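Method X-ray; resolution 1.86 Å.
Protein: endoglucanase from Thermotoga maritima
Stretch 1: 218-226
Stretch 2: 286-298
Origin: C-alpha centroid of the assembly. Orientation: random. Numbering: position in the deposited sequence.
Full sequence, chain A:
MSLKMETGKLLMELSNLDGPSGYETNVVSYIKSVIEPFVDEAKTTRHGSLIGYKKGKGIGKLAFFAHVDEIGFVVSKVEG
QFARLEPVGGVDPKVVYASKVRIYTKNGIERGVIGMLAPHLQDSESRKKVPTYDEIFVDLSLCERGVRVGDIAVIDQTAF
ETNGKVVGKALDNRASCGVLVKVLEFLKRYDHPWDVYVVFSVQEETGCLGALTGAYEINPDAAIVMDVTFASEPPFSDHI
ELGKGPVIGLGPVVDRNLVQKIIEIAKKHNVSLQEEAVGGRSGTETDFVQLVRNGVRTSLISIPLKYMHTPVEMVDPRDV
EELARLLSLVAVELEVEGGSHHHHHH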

# COMPACT_ATOMS: atom_id res chain seq x y z
N ILE A 218 -10.83 -17.85 10.98
CA ILE A 218 -11.66 -17.13 11.92
C ILE A 218 -12.61 -16.21 11.15
O ILE A 218 -12.41 -15.95 9.97
CB ILE A 218 -10.81 -16.23 12.84
CG1 ILE A 218 -9.99 -15.25 11.98
CG2 ILE A 218 -9.90 -17.00 13.77
CD1 ILE A 218 -9.81 -13.92 12.72
N ASN A 219 -13.62 -15.71 11.84
CA ASN A 219 -14.55 -14.75 11.28
C ASN A 219 -14.48 -13.54 12.22
O ASN A 219 -14.91 -13.62 13.37
CB ASN A 219 -15.99 -15.25 11.20
CG ASN A 219 -16.81 -14.41 10.24
OD1 ASN A 219 -16.45 -14.22 9.08
ND2 ASN A 219 -17.94 -13.90 10.72
N PRO A 220 -13.81 -12.47 11.79
CA PRO A 220 -13.69 -11.32 12.66
C PRO A 220 -15.06 -10.72 12.97
O PRO A 220 -15.94 -10.69 12.11
CB PRO A 220 -12.87 -10.31 11.86
CG PRO A 220 -12.71 -10.84 10.48
CD PRO A 220 -13.29 -12.23 10.45
N ASP A 221 -15.17 -10.15 14.15
CA ASP A 221 -16.37 -9.46 14.58
C ASP A 221 -16.44 -8.06 13.99
O ASP A 221 -17.51 -7.46 13.90
CB ASP A 221 -16.32 -9.36 16.13
CG ASP A 221 -16.32 -10.78 16.68
OD1 ASP A 221 -17.25 -11.55 16.32
OD2 ASP A 221 -15.37 -11.13 17.39
N ALA A 222 -15.26 -7.49 13.63
CA ALA A 222 -15.25 -6.15 13.04
C ALA A 222 -13.96 -6.01 12.19
O ALA A 222 -12.97 -6.65 12.50
CB ALA A 222 -15.35 -5.03 14.03
N ALA A 223 -14.09 -5.31 11.05
CA ALA A 223 -12.89 -5.19 10.20
C ALA A 223 -12.70 -3.73 9.80
O ALA A 223 -13.69 -3.04 9.53
CB ALA A 223 -13.09 -6.02 8.94
N ILE A 224 -11.45 -3.30 9.77
CA ILE A 224 -11.17 -1.93 9.33
C ILE A 224 -10.21 -2.07 8.13
O ILE A 224 -9.12 -2.62 8.29
CB ILE A 224 -10.61 -1.05 10.43
CG1 ILE A 224 -11.53 -1.13 11.70
CG2 ILE A 224 -10.49 0.39 9.94
CD1 ILE A 224 -11.09 -0.06 12.76
N VAL A 225 -10.63 -1.62 6.97
CA VAL A 225 -9.83 -1.73 5.74
C VAL A 225 -9.13 -0.40 5.52
O VAL A 225 -9.77 0.63 5.58
CB VAL A 225 -10.70 -2.06 4.51
CG1 VAL A 225 -9.94 -1.94 3.21
CG2 VAL A 225 -11.32 -3.45 4.66
N MSE A 226 -7.83 -0.46 5.21
CA MSE A 226 -7.08 0.76 4.99
C MSE A 226 -7.08 1.12 3.50
O MSE A 226 -6.91 0.23 2.67
CB MSE A 226 -5.60 0.50 5.35
CG MSE A 226 -5.29 0.09 6.76
SE MSE A 226 -5.54 1.58 7.94
CE MSE A 226 -7.36 1.28 8.45
N THR A 286 -14.02 -5.34 -5.42
CA THR A 286 -13.58 -4.51 -4.30
C THR A 286 -13.07 -5.40 -3.18
O THR A 286 -13.31 -6.62 -3.16
CB THR A 286 -14.72 -3.61 -3.82
OG1 THR A 286 -14.25 -2.70 -2.81
CG2 THR A 286 -15.85 -4.46 -3.24
N ASP A 287 -12.38 -4.82 -2.21
CA ASP A 287 -11.85 -5.55 -1.07
C ASP A 287 -12.94 -5.93 -0.07
O ASP A 287 -12.71 -6.78 0.80
CB ASP A 287 -10.82 -4.68 -0.36
CG ASP A 287 -9.70 -4.18 -1.27
OD1 ASP A 287 -9.24 -4.95 -2.14
OD2 ASP A 287 -9.30 -3.02 -1.07
N PHE A 288 -14.10 -5.31 -0.16
CA PHE A 288 -15.20 -5.55 0.75
C PHE A 288 -16.15 -6.66 0.33
O PHE A 288 -16.99 -7.05 1.15
CB PHE A 288 -16.01 -4.25 0.95
CG PHE A 288 -15.24 -3.17 1.66
CD1 PHE A 288 -14.15 -2.55 1.07
CD2 PHE A 288 -15.62 -2.75 2.93
CE1 PHE A 288 -13.44 -1.56 1.71
CE2 PHE A 288 -14.92 -1.74 3.57
CZ PHE A 288 -13.83 -1.15 2.96
N VAL A 289 -16.03 -7.20 -0.88
CA VAL A 289 -16.90 -8.26 -1.35
C VAL A 289 -17.06 -9.41 -0.38
O VAL A 289 -18.19 -9.67 0.08
CB VAL A 289 -16.54 -8.76 -2.75
CG1 VAL A 289 -17.38 -9.94 -3.19
CG2 VAL A 289 -16.64 -7.65 -3.78
N GLN A 290 -16.01 -10.11 0.00
CA GLN A 290 -16.13 -11.25 0.92
C GLN A 290 -16.62 -10.85 2.29
O GLN A 290 -17.48 -11.51 2.90
CB GLN A 290 -14.81 -12.03 0.99
CG GLN A 290 -14.27 -12.55 -0.33
CD GLN A 290 -12.81 -12.93 -0.31
OE1 GLN A 290 -11.97 -12.29 0.32
NE2 GLN A 290 -12.42 -14.01 -1.00
N LEU A 291 -16.12 -9.74 2.84
CA LEU A 291 -16.48 -9.26 4.16
C LEU A 291 -17.98 -9.03 4.32
O LEU A 291 -18.57 -9.44 5.32
CB LEU A 291 -15.71 -7.97 4.49
CG LEU A 291 -14.22 -8.15 4.75
CD1 LEU A 291 -13.51 -6.80 4.83
CD2 LEU A 291 -13.99 -8.92 6.05
N VAL A 292 -18.56 -8.34 3.36
CA VAL A 292 -19.99 -8.04 3.36
C VAL A 292 -20.79 -9.33 3.25
O VAL A 292 -21.60 -9.65 4.14
CB VAL A 292 -20.34 -7.05 2.24
CG1 VAL A 292 -19.56 -5.74 2.41
CG2 VAL A 292 -20.05 -7.61 0.86
N ARG A 293 -20.43 -10.20 2.31
CA ARG A 293 -21.12 -11.47 2.13
C ARG A 293 -21.11 -12.31 3.40
O ARG A 293 -22.05 -13.06 3.66
CB ARG A 293 -20.51 -12.27 0.98
N ASN A 294 -20.06 -12.20 4.21
CA ASN A 294 -19.93 -12.95 5.44
C ASN A 294 -20.43 -12.21 6.66
O ASN A 294 -20.16 -12.65 7.78
CB ASN A 294 -18.46 -13.34 5.64
CG ASN A 294 -18.13 -14.63 4.92
OD1 ASN A 294 -17.75 -15.61 5.58
ND2 ASN A 294 -18.29 -14.66 3.61
N GLY A 295 -21.12 -11.07 6.48
CA GLY A 295 -21.63 -10.30 7.60
C GLY A 295 -20.62 -9.61 8.48
O GLY A 295 -20.93 -9.26 9.64
N VAL A 296 -19.38 -9.37 8.01
CA VAL A 296 -18.41 -8.70 8.88
C VAL A 296 -18.69 -7.20 8.93
O VAL A 296 -18.68 -6.58 7.86
CB VAL A 296 -16.97 -8.94 8.37
CG1 VAL A 296 -15.96 -8.17 9.21
CG2 VAL A 296 -16.64 -10.42 8.39
N ARG A 297 -18.94 -6.63 10.10
CA ARG A 297 -19.18 -5.17 10.16
C ARG A 297 -17.86 -4.50 9.73
O ARG A 297 -16.86 -4.78 10.40
CB ARG A 297 -19.60 -4.75 11.55
CG ARG A 297 -20.90 -5.48 11.98
CD ARG A 297 -21.38 -4.96 13.34
NE ARG A 297 -20.78 -5.69 14.44
CZ ARG A 297 -19.65 -5.39 15.06
NH1 ARG A 297 -18.96 -4.32 14.69
NH2 ARG A 297 -19.22 -6.17 16.05
N THR A 298 -17.92 -3.66 8.71
CA THR A 298 -16.70 -3.05 8.19
C THR A 298 -16.67 -1.54 8.11
O THR A 298 -17.66 -0.83 7.96
CB THR A 298 -16.42 -3.63 6.78
OG1 THR A 298 -16.48 -5.07 6.78
CG2 THR A 298 -15.00 -3.29 6.32
O HOH W 1 -19.41 -8.20 12.31
O HOH W 2 -8.07 -0.52 0.29

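The strand beginning at Ala222 lies parallel to the chain at Arg297 and Thr298, and one direct hydrogen bond joins the two stretches: Ala223 N donates to Arg297 O (2.9 Å, 158°). Arg297 O also receives a CA-H...O contact from Ala222 CA (3.4 Å), and Ala223 O is approached by Thr298 CA at 3.3 Å. Just before the strand of Ala222, a water links the two stretches, donating to Asp221 O (2.6 Å) and Gly295 O (3.3 Å) and accepting from Arg297 N (2.8 Å).

Ala223 and Val225 turn their side chains to the side of the strand covered by the helix. Val296 and Leu291 both pack on the methyl of Ala223: Ala223 CB lies 3.6 Å from Val296 CG1 and 4.2 Å from Leu291 CD2. Val296, with chi1 t (177°), uses both methyls, since its CG2 reaches Pro220 CD at 4.3 Å. Leu291 is in the mt rotamer; its CB points sideways, yet the extended chain carries CD1 to within 4.0 Å of Val225 CG2. Phe288 behaves similarly. Its CB also points sideways, but chi1 of -66° brings the end of the ring nearer the strand, placing Phe288 CZ 3.6 Å from Val225 CB. Val225, with chi1 at 170°, sets CG2 over the ring face, 4.2 Å from the centroid of Phe288 and 25° off its normal, a CH-pi contact.

Thr298 adopts chi1 of -50°, which turns OG1 back to its own chain to donate to Val296 O (2.9 Å) and leaves CG2 4.0 Å from Val225 CG2.

Arg297 folds back through chi3 of -88° and chi4 of 90°, so that its guanidinium lies beside the start of the strand. Asp221 O sits over one face, 3.0 Å from Arg297 NH2, but the angle is too poor for a hydrogen bond. Arg297 NH1 also packs 3.7 Å from Ala222 CB.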